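Local structure of integral membrane indolylacetylinositol arabinosyltransferase EmbC (Mycolicibacterium smegmatis, 7BVE) at residues M29-P34 with I470-F474; Q40-N46 with L200-T206; I103-L107 with I119-T123; G176-R180 with A1069-L1073; R288-A293 with Q974-R980. The protein probably polymerises arabinose into the arabinan of the mycobacterial cell wall and binds the drug ethambutol. One frame throughout, in Å; residues are numbered along the deposited sequence.

Interaction 1. Residues M29-P34 with I470-F474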
# COMPACT_ATOMS: atom_id res chain seq x y z
N MET A 29 -2.30 30.47 -38.98
CA MET A 29 -3.13 31.18 -38.01
C MET A 29 -3.32 30.41 -36.72
O MET A 29 -3.64 31.02 -35.70
CB MET A 29 -4.50 31.48 -38.60
CG MET A 29 -4.52 32.50 -39.72
SD MET A 29 -4.09 34.16 -39.18
CE MET A 29 -4.07 35.01 -40.75
N ALA A 30 -3.14 29.08 -36.72
CA ALA A 30 -3.17 28.32 -35.48
C ALA A 30 -1.86 28.37 -34.71
O ALA A 30 -1.88 28.36 -33.48
CB ALA A 30 -3.53 26.86 -35.76
N ILE A 31 -0.72 28.40 -35.41
CA ILE A 31 0.55 28.57 -34.72
C ILE A 31 0.67 29.98 -34.14
O ILE A 31 1.20 30.16 -33.03
CB ILE A 31 1.72 28.22 -35.67
CG1 ILE A 31 1.68 26.74 -36.03
CG2 ILE A 31 3.07 28.54 -35.07
CD1 ILE A 31 1.82 25.82 -34.83
N ALA A 32 0.13 30.99 -34.82
CA ALA A 32 0.32 32.36 -34.37
C ALA A 32 -0.53 32.74 -33.16
O ALA A 32 -0.11 33.60 -32.39
CB ALA A 32 0.01 33.34 -35.50
N THR A 33 -1.71 32.14 -32.98
CA THR A 33 -2.68 32.64 -32.00
C THR A 33 -2.36 32.59 -30.49
O THR A 33 -2.99 33.36 -29.77
CB THR A 33 -4.05 32.00 -32.23
OG1 THR A 33 -5.01 32.62 -31.37
CG2 THR A 33 -4.06 30.51 -31.96
N PRO A 34 -1.47 31.74 -29.93
CA PRO A 34 -1.19 31.90 -28.50
C PRO A 34 -0.33 33.11 -28.16
O PRO A 34 -0.22 33.44 -26.97
CB PRO A 34 -0.45 30.61 -28.14
CG PRO A 34 -0.77 29.68 -29.18
CD PRO A 34 -0.82 30.50 -30.40
N ILE A 470 -5.98 24.35 -31.16
CA ILE A 470 -5.28 25.45 -30.51
C ILE A 470 -6.16 26.69 -30.42
O ILE A 470 -6.05 27.47 -29.46
CB ILE A 470 -3.95 25.70 -31.26
CG1 ILE A 470 -3.07 24.46 -31.14
CG2 ILE A 470 -3.18 26.87 -30.71
CD1 ILE A 470 -1.85 24.50 -32.01
N PHE A 471 -7.10 26.86 -31.35
CA PHE A 471 -8.08 27.93 -31.24
C PHE A 471 -9.05 27.71 -30.09
O PHE A 471 -9.67 28.68 -29.63
CB PHE A 471 -8.90 28.04 -32.53
CG PHE A 471 -8.10 28.40 -33.73
CD1 PHE A 471 -7.64 29.68 -33.91
CD2 PHE A 471 -7.83 27.45 -34.69
CE1 PHE A 471 -6.91 30.02 -35.02
CE2 PHE A 471 -7.10 27.78 -35.81
CZ PHE A 471 -6.64 29.06 -35.97
N LEU A 472 -9.22 26.48 -29.63
CA LEU A 472 -10.11 26.20 -28.52
C LEU A 472 -9.39 26.25 -27.18
O LEU A 472 -9.97 26.66 -26.18
CB LEU A 472 -10.77 24.83 -28.70
CG LEU A 472 -11.85 24.41 -27.71
CD1 LEU A 472 -13.07 25.31 -27.83
CD2 LEU A 472 -12.24 22.97 -27.93
N ILE A 473 -8.12 25.84 -27.16
CA ILE A 473 -7.35 25.88 -25.92
C ILE A 473 -7.01 27.32 -25.55
O ILE A 473 -7.19 27.74 -24.41
CB ILE A 473 -6.08 25.03 -26.06
CG1 ILE A 473 -6.44 23.58 -26.32
CG2 ILE A 473 -5.24 25.11 -24.82
CD1 ILE A 473 -5.26 22.77 -26.73
N PHE A 474 -6.51 28.09 -26.51
CA PHE A 474 -5.98 29.43 -26.27
C PHE A 474 -6.96 30.51 -26.67
O PHE A 474 -6.54 31.55 -27.18
CB PHE A 474 -4.66 29.62 -26.99
CG PHE A 474 -3.54 28.81 -26.43
CD1 PHE A 474 -2.87 29.23 -25.29
CD2 PHE A 474 -3.15 27.63 -27.03
CE1 PHE A 474 -1.84 28.49 -24.78
CE2 PHE A 474 -2.12 26.89 -26.51
CZ PHE A 474 -1.47 27.32 -25.38
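Pro34 meets Phe474 in a CH-pi contact, with CB of the proline 4.0 Å from the centroid of the phenylalanine ring and only 11° off its normal. CG of Pro34 sits over the same face, nearest CD2 of Phe474 at 3.8 Å. From the preceding residue, CG2 of Ile473 lies over the opposite face, offset toward the rim, so aliphatic groups approach the ring from both faces.

The purely apolar contacts lie further back. Phe471 pushes the far end of its ring against helix 14-32: its CE2 is 3.7 Å from CB of Ala30, and its CZ reaches CB of Met29. Ile470 has CG1 beside its own backbone N (chi1 -63°), which turns CG2 to the partner. There this methyl meets CG2 of Thr33 at 3.9 Å and CG of Pro34 at 4.0 Å.

Polar atoms of the backbone take part as packing surfaces: the O of Ala30 lies 3.4 Å from CG2 of Ile470, and the O of Met29 lies by CE1 of Phe471. Polar linkage comes from outside, where Lys216 NZ bonds to the carbonyl oxygens of both Thr33 and Phe474, and Met220 covers Thr33 and Phe471. These features are those of helix-to-helix packing in a membrane protein, here the end of helix 14-32 against the last turn of a predicted transmembrane segment of the GT-C-like region.

Interaction 2. Residues Q40-N46 with L200-T206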
# COMPACT_ATOMS: atom_id res chain seq x y z
N GLN A 40 -5.63 43.13 -20.29
CA GLN A 40 -5.75 42.89 -18.87
C GLN A 40 -6.64 43.96 -18.23
O GLN A 40 -6.72 45.09 -18.71
CB GLN A 40 -4.37 42.91 -18.21
CG GLN A 40 -4.29 42.36 -16.81
CD GLN A 40 -3.01 42.72 -16.11
OE1 GLN A 40 -2.21 43.50 -16.62
NE2 GLN A 40 -2.80 42.17 -14.93
N THR A 41 -7.33 43.58 -17.15
CA THR A 41 -8.05 44.51 -16.29
C THR A 41 -7.23 44.68 -15.02
O THR A 41 -7.15 43.76 -14.20
CB THR A 41 -9.45 44.02 -15.97
OG1 THR A 41 -10.19 43.86 -17.18
CG2 THR A 41 -10.18 45.02 -15.09
N THR A 42 -6.62 45.85 -14.85
CA THR A 42 -5.76 46.11 -13.71
C THR A 42 -6.58 46.60 -12.53
O THR A 42 -7.50 47.41 -12.69
CB THR A 42 -4.70 47.14 -14.06
OG1 THR A 42 -5.35 48.37 -14.43
CG2 THR A 42 -3.86 46.67 -15.22
N ALA A 43 -6.24 46.14 -11.33
CA ALA A 43 -7.01 46.43 -10.13
C ALA A 43 -6.06 46.61 -8.95
O ALA A 43 -5.31 45.69 -8.62
CB ALA A 43 -8.00 45.31 -9.83
N GLU A 44 -6.11 47.78 -8.31
CA GLU A 44 -5.29 48.02 -7.14
C GLU A 44 -6.15 48.48 -5.97
O GLU A 44 -7.28 48.94 -6.14
CB GLU A 44 -4.20 49.06 -7.38
CG GLU A 44 -4.71 50.46 -7.57
CD GLU A 44 -3.59 51.45 -7.71
OE1 GLU A 44 -2.41 51.03 -7.66
OE2 GLU A 44 -3.88 52.66 -7.86
N LEU A 45 -5.58 48.36 -4.77
CA LEU A 45 -6.25 48.67 -3.51
C LEU A 45 -5.54 49.83 -2.84
O LEU A 45 -4.44 49.67 -2.31
CB LEU A 45 -6.26 47.44 -2.61
CG LEU A 45 -6.81 47.60 -1.20
CD1 LEU A 45 -8.25 48.02 -1.24
CD2 LEU A 45 -6.64 46.31 -0.42
N ASN A 46 -6.17 51.00 -2.84
CA ASN A 46 -5.70 52.16 -2.11
C ASN A 46 -6.54 52.29 -0.85
O ASN A 46 -7.75 52.48 -0.95
CB ASN A 46 -5.81 53.42 -2.97
CG ASN A 46 -4.89 53.39 -4.17
OD1 ASN A 46 -3.72 53.02 -4.06
ND2 ASN A 46 -5.40 53.79 -5.32
N LEU A 200 -1.51 53.40 1.82
CA LEU A 200 -1.23 52.03 1.44
C LEU A 200 -1.66 51.80 0.00
O LEU A 200 -2.67 52.35 -0.45
CB LEU A 200 -1.94 51.06 2.38
CG LEU A 200 -1.70 49.55 2.25
CD1 LEU A 200 -1.64 48.93 3.60
CD2 LEU A 200 -2.81 48.88 1.46
N SER A 201 -0.89 50.99 -0.72
CA SER A 201 -1.23 50.64 -2.09
C SER A 201 -0.78 49.21 -2.35
O SER A 201 0.24 48.78 -1.82
CB SER A 201 -0.56 51.57 -3.10
OG SER A 201 -1.03 52.90 -2.93
N ALA A 202 -1.55 48.49 -3.16
CA ALA A 202 -1.22 47.11 -3.49
C ALA A 202 -1.86 46.77 -4.82
O ALA A 202 -3.07 46.90 -4.96
CB ALA A 202 -1.70 46.15 -2.41
N THR A 203 -1.06 46.34 -5.79
CA THR A 203 -1.58 45.94 -7.08
C THR A 203 -1.92 44.46 -7.03
O THR A 203 -1.04 43.63 -6.82
CB THR A 203 -0.58 46.20 -8.21
OG1 THR A 203 0.53 45.32 -8.06
CG2 THR A 203 -0.09 47.62 -8.16
N ILE A 204 -3.19 44.15 -7.23
CA ILE A 204 -3.66 42.77 -7.11
C ILE A 204 -3.26 42.00 -8.37
O ILE A 204 -3.27 42.54 -9.48
CB ILE A 204 -5.18 42.77 -6.89
CG1 ILE A 204 -5.53 43.70 -5.74
CG2 ILE A 204 -5.68 41.41 -6.52
CD1 ILE A 204 -6.97 44.00 -5.64
N ASP A 205 -2.90 40.74 -8.19
CA ASP A 205 -2.49 39.88 -9.30
C ASP A 205 -3.73 39.42 -10.07
O ASP A 205 -4.26 38.33 -9.87
CB ASP A 205 -1.69 38.70 -8.78
CG ASP A 205 -1.19 37.81 -9.89
OD1 ASP A 205 -0.26 38.22 -10.60
OD2 ASP A 205 -1.73 36.70 -10.04
N THR A 206 -4.19 40.29 -10.97
CA THR A 206 -5.25 39.92 -11.90
C THR A 206 -4.66 39.59 -13.27
O THR A 206 -4.95 40.24 -14.26
CB THR A 206 -6.26 41.06 -12.03
OG1 THR A 206 -5.67 42.13 -12.77
CG2 THR A 206 -6.62 41.58 -10.67
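Glu44 and Thr203 face each other as a non-hydrogen-bonded pair where two antiparallel strands meet inside the sheet of the concanavalin-like region, completed at one edge by strand 1056-1062. The axes of 43-46 and 201-203 run at 165°. Backbone bonds set the register: Leu45 N gives to Ala202 O at 2.9 Å and Ile204 N to Ala43 O at 3.0 Å, while the return bond from Ala202 N to Leu45 O is weak.

Glu44 has CG between its backbone N and carbonyl carbon (chi1 70°), and the extended chain beyond crosses Thr203, bringing OE1 near CG2 of that threonine. Thr203 turns its hydroxyl to another partner, Thr66, just before strand 67-71. On the same face Asn46 links the two strands. Its ND2 gives to OE2 of Glu44, which it meets from above the carboxylate plane, and also to Asp1056, while its OD1 accepts from OG of Ser201 at 2.9 Å. Both amide atoms are thus used, which fixes the rotation of the group.

At the far end Thr206 supplies the polar contacts. Its OG1 donates to the O of Thr41 at 2.6 Å, and its methyl rests 4.1 Å from CB of Ala43. Gln40 comes in from the other strand with CG anti to the backbone N (chi1 -166°) and its chain stretched out, so that NE2 arrives at the O of Thr206. This bond measures 3.0 Å and lies in the amide plane of Gln40, yet NE2 approaches from above the carbonyl plane of Thr206.

Interaction 3. Residues I103-L107 with I119-T123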
# COMPACT_ATOMS: atom_id res chain seq x y z
N ILE A 103 0.48 35.98 12.91
CA ILE A 103 1.83 36.50 13.10
C ILE A 103 2.82 35.92 12.11
O ILE A 103 3.74 36.63 11.68
CB ILE A 103 2.26 36.27 14.57
CG1 ILE A 103 3.58 36.98 14.87
CG2 ILE A 103 2.28 34.79 14.94
CD1 ILE A 103 3.50 38.46 14.75
N ASP A 104 2.62 34.68 11.66
CA ASP A 104 3.57 34.02 10.78
C ASP A 104 3.09 33.94 9.34
O ASP A 104 3.60 33.12 8.57
CB ASP A 104 3.89 32.62 11.30
CG ASP A 104 2.66 31.80 11.55
OD1 ASP A 104 1.56 32.37 11.53
OD2 ASP A 104 2.78 30.57 11.75
N ARG A 105 2.11 34.75 8.95
CA ARG A 105 1.65 34.81 7.57
C ARG A 105 1.46 36.20 7.02
O ARG A 105 1.45 36.36 5.80
CB ARG A 105 0.34 34.03 7.38
CG ARG A 105 0.48 32.54 7.57
CD ARG A 105 -0.80 31.80 7.33
NE ARG A 105 -0.64 30.40 7.70
CZ ARG A 105 -1.62 29.50 7.63
NH1 ARG A 105 -2.81 29.85 7.19
NH2 ARG A 105 -1.39 28.25 8.00
N GLY A 106 1.31 37.22 7.85
CA GLY A 106 0.99 38.53 7.34
C GLY A 106 1.87 39.64 7.86
O GLY A 106 3.01 39.41 8.26
N LEU A 107 1.35 40.86 7.86
CA LEU A 107 2.10 42.04 8.24
C LEU A 107 1.45 42.71 9.44
O LEU A 107 0.23 42.69 9.58
CB LEU A 107 2.16 43.02 7.08
CG LEU A 107 3.06 44.25 7.05
CD1 LEU A 107 3.32 44.43 5.62
CD2 LEU A 107 2.41 45.49 7.57
N ILE A 119 6.26 43.44 12.17
CA ILE A 119 6.65 42.02 11.96
C ILE A 119 6.11 41.57 10.60
O ILE A 119 4.88 41.57 10.42
CB ILE A 119 6.11 41.14 13.11
CG1 ILE A 119 6.77 41.48 14.45
CG2 ILE A 119 6.26 39.66 12.77
CD1 ILE A 119 6.11 40.83 15.64
N VAL A 120 7.02 41.20 9.69
CA VAL A 120 6.62 40.72 8.34
C VAL A 120 7.05 39.26 8.22
O VAL A 120 8.25 38.98 8.38
CB VAL A 120 7.25 41.59 7.23
CG1 VAL A 120 6.94 41.04 5.84
CG2 VAL A 120 6.83 43.04 7.34
N ARG A 121 6.09 38.37 7.93
CA ARG A 121 6.38 36.92 7.79
C ARG A 121 7.19 36.43 8.99
O ARG A 121 8.26 35.84 8.76
CB ARG A 121 7.12 36.64 6.48
CG ARG A 121 7.35 35.17 6.19
CD ARG A 121 6.05 34.41 6.00
NE ARG A 121 5.26 34.94 4.90
CZ ARG A 121 4.08 34.46 4.51
NH1 ARG A 121 3.55 33.43 5.15
NH2 ARG A 121 3.45 35.01 3.50
N ASN A 122 6.71 36.70 10.22
CA ASN A 122 7.40 36.20 11.45
C ASN A 122 8.82 36.71 11.67
O ASN A 122 9.48 36.15 12.53
CB ASN A 122 7.38 34.69 11.63
CG ASN A 122 6.83 34.29 12.97
OD1 ASN A 122 6.81 35.09 13.89
ND2 ASN A 122 6.34 33.07 13.06
N THR A 123 9.30 37.70 10.95
CA THR A 123 10.69 38.12 11.20
C THR A 123 10.72 39.62 11.32
O THR A 123 10.43 40.20 10.35
CB THR A 123 11.50 37.81 9.94
OG1 THR A 123 11.11 38.67 8.89
CG2 THR A 123 11.36 36.39 9.46
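A type I' beta turn from Val120 to Thr123 joins strands 115-120 and 123-129 of the four-stranded antiparallel sheet, and residues Arg121 and Asn122 at its corners meet the loop that leads into strand 107-112. Leu107 and Val120 form a non-hydrogen-bonded antiparallel pair, their side chains pointing the same way, with CG of Leu107 4.0 Å from CG2 of Val120; Phe143 covers both. Beyond them, Arg121 N gives to the O of Gly106 at 3.3 Å with an N-H...O angle of 161°, and the bond from Asn122 N to Ile103 O is weak.

The side chain of Arg121 starts away from the loop but doubles back, because it bends at both chi2 and chi3. Its guanidinium therefore lies against the loop backbone: the O of Arg105 stands 3.2 Å above one face, where no N-H points at it, and NH1 makes a weak bond to the O of Asp104 at 3.4 Å. NH2 has its stronger partner elsewhere, the O of Arg180. On the other flank, CD1 of Ile103 touches CG2 and CD1 of Ile119, both at 3.6 Å.

Asn122 lies alongside Asp104, their flat groups turned 73° apart. One sound and one weak backbone bond thus join loop and turn together with these side-chain contacts, and the carbonyl dipoles of Asp104, Arg105 and Arg180 probably stabilise the guanidinium charge of Arg121.

Interaction 4. Residues G176-R180 with A1069-L1073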
# COMPACT_ATOMS: atom_id res chain seq x y z
N GLY A 176 16.71 37.12 -0.47
CA GLY A 176 17.02 35.72 -0.63
C GLY A 176 15.86 34.78 -0.38
O GLY A 176 16.06 33.56 -0.37
N TYR A 177 14.66 35.31 -0.19
CA TYR A 177 13.47 34.53 0.08
C TYR A 177 12.27 35.42 -0.22
O TYR A 177 12.39 36.65 -0.23
CB TYR A 177 13.45 34.03 1.53
CG TYR A 177 12.29 33.14 1.91
CD1 TYR A 177 12.20 31.85 1.41
CD2 TYR A 177 11.32 33.57 2.80
CE1 TYR A 177 11.15 31.03 1.76
CE2 TYR A 177 10.27 32.76 3.16
CZ TYR A 177 10.19 31.49 2.64
OH TYR A 177 9.15 30.67 3.00
N ASP A 178 11.13 34.80 -0.48
CA ASP A 178 9.92 35.53 -0.86
C ASP A 178 9.16 35.86 0.42
O ASP A 178 8.42 35.04 0.96
CB ASP A 178 9.11 34.70 -1.84
CG ASP A 178 8.13 35.53 -2.64
OD1 ASP A 178 7.98 36.72 -2.34
OD2 ASP A 178 7.55 35.00 -3.60
N PHE A 179 9.35 37.08 0.92
CA PHE A 179 8.75 37.54 2.16
C PHE A 179 7.51 38.38 1.92
O PHE A 179 7.29 39.35 2.65
CB PHE A 179 9.73 38.35 3.00
CG PHE A 179 10.85 37.56 3.58
CD1 PHE A 179 10.64 36.76 4.69
CD2 PHE A 179 12.13 37.64 3.06
CE1 PHE A 179 11.67 36.04 5.24
CE2 PHE A 179 13.16 36.93 3.60
CZ PHE A 179 12.93 36.12 4.69
N ARG A 180 6.73 38.08 0.92
CA ARG A 180 5.52 38.86 0.71
C ARG A 180 4.46 38.46 1.71
O ARG A 180 4.27 37.27 1.96
CB ARG A 180 5.01 38.71 -0.71
CG ARG A 180 5.81 39.50 -1.71
CD ARG A 180 5.25 39.42 -3.10
NE ARG A 180 5.51 38.13 -3.73
CZ ARG A 180 5.04 37.79 -4.92
NH1 ARG A 180 5.33 36.61 -5.43
NH2 ARG A 180 4.30 38.64 -5.61
N ALA A 1069 5.05 38.84 -12.20
CA ALA A 1069 5.74 38.50 -10.97
C ALA A 1069 5.73 36.98 -10.84
O ALA A 1069 4.89 36.32 -11.46
CB ALA A 1069 5.05 39.15 -9.76
N PRO A 1070 6.66 36.40 -10.09
CA PRO A 1070 6.64 34.95 -9.89
C PRO A 1070 5.45 34.52 -9.04
O PRO A 1070 4.83 35.31 -8.34
CB PRO A 1070 7.96 34.67 -9.18
CG PRO A 1070 8.82 35.78 -9.55
CD PRO A 1070 7.94 36.97 -9.62
N LEU A 1071 5.13 33.24 -9.14
CA LEU A 1071 4.05 32.65 -8.37
C LEU A 1071 4.64 32.08 -7.09
O LEU A 1071 5.47 31.17 -7.13
CB LEU A 1071 3.35 31.56 -9.18
CG LEU A 1071 2.50 32.03 -10.36
CD1 LEU A 1071 2.09 30.86 -11.22
CD2 LEU A 1071 1.27 32.73 -9.85
N ARG A 1072 4.23 32.63 -5.95
CA ARG A 1072 4.78 32.23 -4.66
C ARG A 1072 4.10 30.96 -4.19
O ARG A 1072 2.88 30.93 -4.01
CB ARG A 1072 4.59 33.32 -3.61
CG ARG A 1072 5.30 32.97 -2.34
CD ARG A 1072 4.97 33.88 -1.20
NE ARG A 1072 5.83 33.58 -0.07
CZ ARG A 1072 5.63 32.60 0.80
NH1 ARG A 1072 4.58 31.81 0.69
NH2 ARG A 1072 6.49 32.41 1.78
N LEU A 1073 4.88 29.92 -3.95
CA LEU A 1073 4.35 28.66 -3.45
C LEU A 1073 4.62 28.57 -1.95
O LEU A 1073 5.74 28.82 -1.50
CB LEU A 1073 4.94 27.46 -4.20
CG LEU A 1073 6.38 26.95 -4.10
CD1 LEU A 1073 6.41 25.53 -4.60
CD2 LEU A 1073 7.33 27.80 -4.91
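Tyr177 is the first residue of 176-180 to touch 1069-1073: its OH comes 3.4 Å from NH2 of Arg1072, with the ring and guanidinium planes 87° apart. The angle is too poor for a hydrogen bond, and the two groups simply cross.

Asp178 follows and is used through both its backbone and its side chain. Its carbonyl O takes a bond from NE of Arg1072 at 3.1 Å (N-H...O 161°) and a weaker one from NH2. The oxygen lies in the guanidinium plane, although NE itself approaches from above the carbonyl plane. The extended chain of Arg1072 runs past the aspartate, so that its CG is 3.3 Å from OD2 of Asp178.

Here the loop after strand 171-175, an outermost strand of the concanavalin-like sheet, meets the tail that follows strand 1056-1062, the outermost strand on the other side of the same sheet.

Arg180, two residues on, holds Asp178 in a side-on salt bridge: NE reaches OD1 at 3.2 Å and NH1 reaches OD2 at 3.3 Å, each on a syn lone pair. A bend at chi3 (-74°) turns the guanidinium to the carboxylate. NH1 also gives to the O of Pro1070 at 3.2 Å, again in the guanidinium plane, and passes 3.8 Å from CB of Arg1072. NH2 of Arg180 is held by the O of Ala65, so all three nitrogens of this buried guanidinium have an acceptor.

Interaction 5. Residues R288-A293 with Q974-R980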
# COMPACT_ATOMS: atom_id res chain seq x y z
N ARG A 288 -20.23 26.77 -11.78
CA ARG A 288 -21.19 27.77 -11.37
C ARG A 288 -20.52 29.12 -11.12
O ARG A 288 -21.10 30.16 -11.42
CB ARG A 288 -21.96 27.30 -10.14
CG ARG A 288 -23.23 28.08 -9.94
CD ARG A 288 -23.95 27.79 -8.65
NE ARG A 288 -24.37 26.40 -8.50
CZ ARG A 288 -24.99 25.95 -7.42
NH1 ARG A 288 -25.29 26.78 -6.44
NH2 ARG A 288 -25.33 24.69 -7.33
N VAL A 289 -19.30 29.12 -10.58
CA VAL A 289 -18.65 30.41 -10.29
C VAL A 289 -17.86 30.99 -11.46
O VAL A 289 -17.51 32.19 -11.43
CB VAL A 289 -17.72 30.29 -9.07
CG1 VAL A 289 -18.49 29.78 -7.89
CG2 VAL A 289 -16.56 29.40 -9.37
N SER A 290 -17.59 30.20 -12.51
CA SER A 290 -16.74 30.67 -13.59
C SER A 290 -17.36 31.76 -14.45
O SER A 290 -16.64 32.41 -15.21
CB SER A 290 -16.37 29.52 -14.49
OG SER A 290 -17.50 29.07 -15.20
N GLU A 291 -18.67 31.97 -14.40
CA GLU A 291 -19.25 33.01 -15.24
C GLU A 291 -19.02 34.39 -14.65
O GLU A 291 -18.71 35.34 -15.37
CB GLU A 291 -20.74 32.79 -15.43
CG GLU A 291 -21.10 31.67 -16.36
CD GLU A 291 -22.58 31.57 -16.55
OE1 GLU A 291 -23.32 32.24 -15.81
OE2 GLU A 291 -23.02 30.84 -17.47
N HIS A 292 -19.19 34.52 -13.34
CA HIS A 292 -18.92 35.79 -12.68
C HIS A 292 -17.43 36.06 -12.59
O HIS A 292 -17.02 37.22 -12.65
CB HIS A 292 -19.55 35.78 -11.29
CG HIS A 292 -19.39 37.06 -10.53
ND1 HIS A 292 -20.11 38.20 -10.84
CD2 HIS A 292 -18.62 37.38 -9.47
CE1 HIS A 292 -19.78 39.16 -10.00
NE2 HIS A 292 -18.88 38.69 -9.16
N ALA A 293 -16.61 35.01 -12.44
CA ALA A 293 -15.17 35.23 -12.35
C ALA A 293 -14.58 35.77 -13.64
O ALA A 293 -13.60 36.52 -13.60
CB ALA A 293 -14.46 33.94 -11.97
N GLN A 974 -28.11 25.88 -2.60
CA GLN A 974 -27.24 26.81 -1.90
C GLN A 974 -26.09 27.25 -2.79
O GLN A 974 -25.48 26.42 -3.47
CB GLN A 974 -26.70 26.19 -0.62
CG GLN A 974 -27.66 26.26 0.54
CD GLN A 974 -28.74 25.22 0.48
OE1 GLN A 974 -28.58 24.17 -0.12
NE2 GLN A 974 -29.89 25.54 1.05
N ARG A 975 -25.79 28.56 -2.77
CA ARG A 975 -24.84 29.01 -3.77
C ARG A 975 -23.46 29.25 -3.16
O ARG A 975 -23.35 29.69 -2.01
CB ARG A 975 -25.31 30.30 -4.46
CG ARG A 975 -25.36 31.55 -3.63
CD ARG A 975 -25.63 32.72 -4.53
NE ARG A 975 -25.62 33.99 -3.81
CZ ARG A 975 -24.53 34.72 -3.61
NH1 ARG A 975 -24.60 35.86 -2.95
NH2 ARG A 975 -23.36 34.30 -4.07
N PRO A 976 -22.40 28.93 -3.88
CA PRO A 976 -21.05 29.17 -3.36
C PRO A 976 -20.67 30.64 -3.49
O PRO A 976 -21.35 31.43 -4.14
CB PRO A 976 -20.18 28.29 -4.26
CG PRO A 976 -20.93 28.20 -5.51
CD PRO A 976 -22.36 28.20 -5.16
N PHE A 977 -19.56 30.99 -2.86
CA PHE A 977 -19.13 32.38 -2.89
C PHE A 977 -18.33 32.67 -4.15
O PHE A 977 -17.69 31.79 -4.74
CB PHE A 977 -18.33 32.72 -1.62
CG PHE A 977 -17.05 31.94 -1.46
CD1 PHE A 977 -17.05 30.71 -0.83
CD2 PHE A 977 -15.85 32.46 -1.88
CE1 PHE A 977 -15.89 30.00 -0.67
CE2 PHE A 977 -14.69 31.75 -1.73
CZ PHE A 977 -14.71 30.52 -1.12
N ASP A 978 -18.38 33.93 -4.58
CA ASP A 978 -17.80 34.38 -5.83
C ASP A 978 -16.38 34.91 -5.64
O ASP A 978 -15.87 35.00 -4.52
CB ASP A 978 -18.68 35.48 -6.43
CG ASP A 978 -19.97 34.95 -6.99
OD1 ASP A 978 -19.99 33.83 -7.52
OD2 ASP A 978 -20.98 35.68 -6.90
N HIS A 979 -15.75 35.25 -6.75
CA HIS A 979 -14.50 36.01 -6.79
C HIS A 979 -14.46 36.66 -8.16
O HIS A 979 -14.90 36.06 -9.13
CB HIS A 979 -13.28 35.11 -6.56
CG HIS A 979 -12.98 34.16 -7.68
ND1 HIS A 979 -12.08 34.44 -8.68
CD2 HIS A 979 -13.47 32.93 -7.95
CE1 HIS A 979 -12.02 33.42 -9.51
NE2 HIS A 979 -12.86 32.49 -9.10
N ARG A 980 -14.01 37.92 -8.23
CA ARG A 980 -14.02 38.55 -9.54
C ARG A 980 -12.65 39.02 -10.00
O ARG A 980 -12.19 38.60 -11.06
CB ARG A 980 -15.01 39.71 -9.55
CG ARG A 980 -15.37 40.18 -10.93
CD ARG A 980 -16.45 41.21 -10.80
NE ARG A 980 -16.90 41.73 -12.09
CZ ARG A 980 -17.83 42.67 -12.21
NH1 ARG A 980 -18.39 43.18 -11.13
NH2 ARG A 980 -18.19 43.10 -13.41
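Arg288 and Pro976 cross at about a right angle, the arginine laying its CD and NH1 against CD of the proline; NH1 is 3.5 Å from it. Beyond the crossing, NH1 gives to the O of Gln974 at 3.0 Å, a bent bond (138°) that reaches the oxygen from above its carbonyl plane. A bend at chi3 (-61°) swings the guanidinium round to that carbonyl, while NH2 bonds weakly to the O of Pro972.

The next residue, Val289, sets CG1 obliquely on the proline ring, 3.8 Å from CG of Pro976. About one turn further on, His292, with CG anti to the backbone N (chi1 -177°), projects between Asp978 and Arg980 and crosses both nearly at right angles. The carboxylate oxygen OD2 of Asp978 lies over one face of the imidazole, and CB of the aspartate is 3.6 Å from CD2 of His292. CD of Arg980 approaches NE2 of His292 at 3.9 Å. Ala293 ends the row, its CB over a face of the His979 ring at 3.9 Å from the centroid.

Helix 281-293 also carries Tyr282 and Ile283 of the ethambutol pocket, and the side chain of Val289 lies about 13 Å from the drug. One hydrogen bond and a run of aliphatic and ring contacts join the two segments, with the imidazole of His292 in an environment that nearby Asp978 and Arg980 may polarise in opposite senses.

Overall arrangement
Interactions 2, 3 and 4 gather round the concanavalin-like sheets, whereas interaction 1 packs helices of the membrane region and interaction 5 joins helix 281-293 to a loop of the C-terminal region. Interaction 5 lies nearest the centre of the chain, at about 16 Å; the others are 29 to 32 Å out. Interaction 4 is a surface contact, the rest are partly buried. Chemistry follows place: interaction 1 is apolar, interaction 2 rests on strand bonds and hydroxyl and amide side chains, interaction 3 mixes backbone bonds, aliphatic contact and a weak arginine bond, and interaction 4 turns on arginines meeting carbonyls. Interactions 3 and 4 also touch, Arg121 packing on Phe179. Helix 14-32 leads into strand 38-46, connecting interactions 1 and 2.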